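Local coordinates for protein putative Nitroreductase (Anabaena variabilis ATCC 29413, PDB 3EO7) that binds flavin mononucleotide and, as a member of the nitroreductase family, probably acts as a flavin-dependent oxidoreductase, at residues E349-P360 against R466-L476. Residues are numbered along the deposited sequence; the frame is centred on the assembly and turned at random.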
loop_
_atom_site.group_PDB
_atom_site.type_symbol
_atom_site.label_atom_id
_atom_site.label_comp_id
_atom_site.label_asym_id
_atom_site.label_seq_id
_atom_site.Cartn_x
_atom_site.Cartn_y
_atom_site.Cartn_z
ATOM N N GLU A 349 4.146 -8.229 22.000
ATOM C CA GLU A 349 3.763 -8.515 20.622
ATOM C C GLU A 349 3.306 -7.233 19.931
ATOM O O GLU A 349 3.699 -6.938 18.809
ATOM C CB GLU A 349 2.673 -9.589 20.567
ATOM C CG GLU A 349 3.222 -11.008 20.733
ATOM C CD GLU A 349 2.166 -12.085 20.982
ATOM O OE1 GLU A 349 1.044 -11.741 21.436
ATOM O OE2 GLU A 349 2.509 -13.294 20.782
ATOM N N LEU A 350 2.427 -6.474 20.586
ATOM C CA LEU A 350 1.951 -5.221 20.010
ATOM C C LEU A 350 3.129 -4.283 19.775
ATOM O O LEU A 350 3.225 -3.687 18.724
ATOM C CB LEU A 350 0.915 -4.539 20.923
ATOM C CG LEU A 350 0.371 -3.202 20.394
ATOM C CD1 LEU A 350 -0.342 -3.399 19.037
ATOM C CD2 LEU A 350 -0.541 -2.568 21.453
ATOM N N LYS A 351 4.004 -4.132 20.773
ATOM C CA LYS A 351 5.177 -3.257 20.616
ATOM C C LYS A 351 6.053 -3.677 19.432
ATOM O O LYS A 351 6.567 -2.818 18.704
ATOM C CB LYS A 351 6.012 -3.185 21.884
ATOM C CG LYS A 351 5.372 -2.342 22.993
ATOM C CD LYS A 351 6.211 -2.278 24.272
ATOM C CE LYS A 351 6.263 -3.606 24.998
ATOM N NZ LYS A 351 6.973 -3.471 26.340
ATOM N N ALA A 352 6.246 -4.982 19.258
ATOM C CA ALA A 352 7.083 -5.500 18.161
ATOM C C ALA A 352 6.470 -5.130 16.797
ATOM O O ALA A 352 7.201 -4.706 15.882
ATOM C CB ALA A 352 7.298 -7.007 18.302
ATOM N N LEU A 353 5.141 -5.277 16.669
ATOM C CA LEU A 353 4.430 -4.911 15.430
ATOM C C LEU A 353 4.647 -3.437 15.106
ATOM O O LEU A 353 4.960 -3.073 13.965
ATOM C CB LEU A 353 2.930 -5.190 15.542
ATOM C CG LEU A 353 2.504 -6.612 15.820
ATOM C CD1 LEU A 353 0.971 -6.685 15.907
ATOM C CD2 LEU A 353 3.067 -7.513 14.755
ATOM N N LEU A 354 4.489 -2.584 16.128
ATOM C CA LEU A 354 4.650 -1.144 15.940
ATOM C C LEU A 354 6.097 -0.794 15.597
ATOM O O LEU A 354 6.360 0.127 14.816
ATOM C CB LEU A 354 4.192 -0.385 17.181
ATOM C CG LEU A 354 2.708 -0.491 17.526
ATOM C CD1 LEU A 354 2.385 0.263 18.877
ATOM C CD2 LEU A 354 1.863 0.025 16.352
ATOM N N ASP A 355 7.029 -1.497 16.207
ATOM C CA ASP A 355 8.446 -1.234 15.973
ATOM C C ASP A 355 8.829 -1.502 14.518
ATOM O O ASP A 355 9.474 -0.680 13.885
ATOM C CB ASP A 355 9.297 -2.106 16.901
ATOM C CG ASP A 355 10.772 -1.762 16.825
ATOM O OD1 ASP A 355 11.143 -0.652 17.243
ATOM O OD2 ASP A 355 11.553 -2.635 16.360
ATOM N N PHE A 356 8.396 -2.641 13.988
ATOM C CA PHE A 356 8.734 -2.998 12.619
ATOM C C PHE A 356 8.050 -2.047 11.631
ATOM O O PHE A 356 8.605 -1.701 10.603
ATOM C CB PHE A 356 8.400 -4.437 12.305
ATOM C CG PHE A 356 8.673 -4.789 10.870
ATOM C CD1 PHE A 356 9.987 -4.874 10.430
ATOM C CD2 PHE A 356 7.664 -5.025 9.971
ATOM C CE1 PHE A 356 10.282 -5.178 9.103
ATOM C CE2 PHE A 356 7.957 -5.355 8.626
ATOM C CZ PHE A 356 9.273 -5.414 8.200
ATOM N N THR A 357 6.828 -1.630 11.963
ATOM C CA THR A 357 6.040 -0.824 11.047
ATOM C C THR A 357 6.505 0.625 11.025
ATOM O O THR A 357 6.665 1.201 9.954
ATOM C CB THR A 357 4.562 -0.898 11.442
ATOM O OG1 THR A 357 4.146 -2.274 11.407
ATOM C CG2 THR A 357 3.682 -0.013 10.507
ATOM N N TYR A 358 6.701 1.198 12.212
ATOM C CA TYR A 358 7.033 2.619 12.376
ATOM C C TYR A 358 8.459 3.016 12.724
ATOM O O TYR A 358 8.758 4.216 12.715
ATOM C CB TYR A 358 6.108 3.234 13.439
ATOM C CG TYR A 358 4.638 3.203 13.067
ATOM C CD1 TYR A 358 4.071 4.236 12.363
ATOM C CD2 TYR A 358 3.826 2.145 13.440
ATOM C CE1 TYR A 358 2.708 4.235 12.039
ATOM C CE2 TYR A 358 2.465 2.128 13.106
ATOM C CZ TYR A 358 1.922 3.189 12.416
ATOM O OH TYR A 358 0.585 3.212 12.094
ATOM N N GLN A 359 9.303 2.042 13.073
ATOM C CA GLN A 359 10.685 2.275 13.523
ATOM C C GLN A 359 11.674 1.483 12.670
ATOM O O GLN A 359 12.466 0.658 13.178
ATOM C CB GLN A 359 10.816 1.910 15.005
ATOM C CG GLN A 359 9.698 2.463 15.917
ATOM C CD GLN A 359 9.628 3.985 16.045
ATOM O OE1 GLN A 359 10.655 4.691 16.008
ATOM N NE2 GLN A 359 8.403 4.504 16.257
ATOM N N PRO A 360 11.645 1.727 11.341
ATOM C CA PRO A 360 12.518 0.974 10.441
ATOM C C PRO A 360 14.003 1.174 10.741
ATOM O O PRO A 360 14.808 0.313 10.404
ATOM C CB PRO A 360 12.135 1.488 9.062
ATOM C CG PRO A 360 11.622 2.879 9.322
ATOM C CD PRO A 360 10.873 2.751 10.617
ATOM N N ARG A 466 3.504 -3.683 6.312
ATOM C CA ARG A 466 4.524 -3.943 7.310
ATOM C C ARG A 466 3.872 -4.568 8.539
ATOM O O ARG A 466 4.405 -5.499 9.113
ATOM C CB ARG A 466 5.282 -2.669 7.661
ATOM C CG ARG A 466 6.117 -2.105 6.498
ATOM C CD ARG A 466 6.928 -0.881 6.917
ATOM N NE ARG A 466 8.053 -1.197 7.810
ATOM C CZ ARG A 466 9.323 -1.328 7.420
ATOM N NH1 ARG A 466 9.633 -1.188 6.154
ATOM N NH2 ARG A 466 10.287 -1.601 8.284
ATOM N N LEU A 467 2.703 -4.066 8.925
ATOM C CA LEU A 467 1.975 -4.620 10.068
ATOM C C LEU A 467 1.533 -6.063 9.795
ATOM O O LEU A 467 1.617 -6.907 10.677
ATOM C CB LEU A 467 0.709 -3.768 10.402
ATOM C CG LEU A 467 0.864 -2.415 11.078
ATOM C CD1 LEU A 467 -0.430 -1.576 10.982
ATOM C CD2 LEU A 467 1.259 -2.656 12.563
ATOM N N ASN A 468 1.017 -6.335 8.592
ATOM C CA ASN A 468 0.578 -7.671 8.218
ATOM C C ASN A 468 1.749 -8.684 8.284
ATOM O O ASN A 468 1.617 -9.754 8.850
ATOM C CB ASN A 468 -0.075 -7.721 6.817
ATOM C CG ASN A 468 -1.554 -7.329 6.826
ATOM O OD1 ASN A 468 -2.418 -8.169 6.543
ATOM N ND2 ASN A 468 -1.854 -6.072 7.146
ATOM N N LEU A 469 2.881 -8.312 7.703
ATOM C CA LEU A 469 4.066 -9.177 7.674
ATOM C C LEU A 469 4.590 -9.411 9.088
ATOM O O LEU A 469 4.868 -10.565 9.475
ATOM C CB LEU A 469 5.123 -8.589 6.749
ATOM C CG LEU A 469 4.789 -8.652 5.246
ATOM C CD1 LEU A 469 5.824 -7.842 4.418
ATOM C CD2 LEU A 469 4.663 -10.106 4.765
ATOM N N ALA A 470 4.672 -8.357 9.880
ATOM C CA ALA A 470 5.105 -8.511 11.271
ATOM C C ALA A 470 4.181 -9.454 12.053
ATOM O O ALA A 470 4.659 -10.296 12.822
ATOM C CB ALA A 470 5.250 -7.154 11.980
ATOM N N ALA A 471 2.877 -9.315 11.862
ATOM C CA ALA A 471 1.900 -10.144 12.559
ATOM C C ALA A 471 2.136 -11.593 12.209
ATOM O O ALA A 471 2.224 -12.439 13.084
ATOM C CB ALA A 471 0.435 -9.725 12.190
ATOM N N ILE A 472 2.223 -11.894 10.916
ATOM C CA ILE A 472 2.442 -13.265 10.463
ATOM C C ILE A 472 3.765 -13.830 10.975
ATOM O O ILE A 472 3.805 -14.974 11.421
ATOM C CB ILE A 472 2.353 -13.372 8.923
ATOM C CG1 ILE A 472 0.939 -12.989 8.435
ATOM C CG2 ILE A 472 2.837 -14.786 8.448
ATOM C CD1 ILE A 472 -0.221 -13.793 9.054
ATOM N N GLN A 473 4.837 -13.034 10.957
ATOM C CA GLN A 473 6.115 -13.463 11.512
ATOM C C GLN A 473 6.018 -13.873 12.973
ATOM O O GLN A 473 6.683 -14.808 13.391
ATOM C CB GLN A 473 7.142 -12.357 11.370
ATOM C CG GLN A 473 8.523 -12.603 12.015
ATOM C CD GLN A 473 9.270 -13.799 11.465
ATOM O OE1 GLN A 473 9.026 -14.246 10.345
ATOM N NE2 GLN A 473 10.224 -14.316 12.259
ATOM N N LEU A 474 5.183 -13.166 13.729
ATOM C CA LEU A 474 4.937 -13.437 15.147
ATOM C C LEU A 474 3.817 -14.457 15.418
ATOM O O LEU A 474 3.384 -14.579 16.563
ATOM C CB LEU A 474 4.656 -12.126 15.886
ATOM C CG LEU A 474 5.802 -11.088 15.886
ATOM C CD1 LEU A 474 5.445 -9.926 16.793
ATOM C CD2 LEU A 474 7.118 -11.682 16.305
ATOM N N ASN A 475 3.364 -15.171 14.380
ATOM C CA ASN A 475 2.329 -16.212 14.523
ATOM C C ASN A 475 1.012 -15.660 15.026
ATOM O O ASN A 475 0.258 -16.331 15.748
ATOM C CB ASN A 475 2.821 -17.311 15.460
ATOM C CG ASN A 475 4.097 -17.958 14.967
ATOM O OD1 ASN A 475 5.082 -18.049 15.696
ATOM N ND2 ASN A 475 4.099 -18.362 13.717
ATOM N N LEU A 476 0.731 -14.440 14.607
ATOM C CA LEU A 476 -0.496 -13.747 14.956
ATOM C C LEU A 476 -1.420 -13.693 13.744
ATOM O O LEU A 476 -1.046 -14.100 12.625
ATOM C CB LEU A 476 -0.178 -12.331 15.430
ATOM C CG LEU A 476 0.776 -12.195 16.620
ATOM C CD1 LEU A 476 1.007 -10.679 16.870
ATOM C CD2 LEU A 476 0.271 -12.933 17.847
HETATM O O HOH W 1 4.387 -14.180 19.095
#
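Leu353 drives its CD2 methyl against the backbone of the facing helix, 3.4 Å from Ala471 N, and onto Ala470, whose CB lies 3.5 Å from the same CD2. Its two methyls divide: CD2 also meets Leu474 CD1, while CD1 reaches Leu476 CD1. Leu474 CD1 continues onto Ala352 CB. On the other flank, Leu467 CD2 packs 3.1 Å from Thr357 OG1, a hydroxyl already spent on Leu353 O within its own helix. Ala470 CB also touches the Phe356 ring, which has Arg466 O in plane at its edge and the Arg466 guanidinium over one face, planes 24° apart, in a cation-pi stack. The arginine's bend at chi3 (71°) turns NE and NH2 onto one atom, Phe356 O, gripped side-on at 2.9 Å each, near the C-terminal end of helix 347-358; NH1 forms a salt bridge with Glu197. A leucine in place of Arg466 would probably leave Phe356 O without both donors, strip the cation from the ring face and deprive Glu197 of this counter-charge. At the opposite end, a water donates to both Glu349 OE2 (2.7 Å) and Leu474 O, in the Schellman motif that ends helix 452-473 with Asn475 as its C-prime residue, while the Glu349 carboxylate lies against Leu476 CD2 and pairs with Arg509. The axes of 349-358 and 466-473 come within 8.6 Å, roughly antiparallel (139°), consistent with the small Ala470 facing Leu353. This buried helix pair lies within the C-terminal nitroreductase-family region, the side chain of Leu467 about 11 Å from the bound flavin mononucleotide.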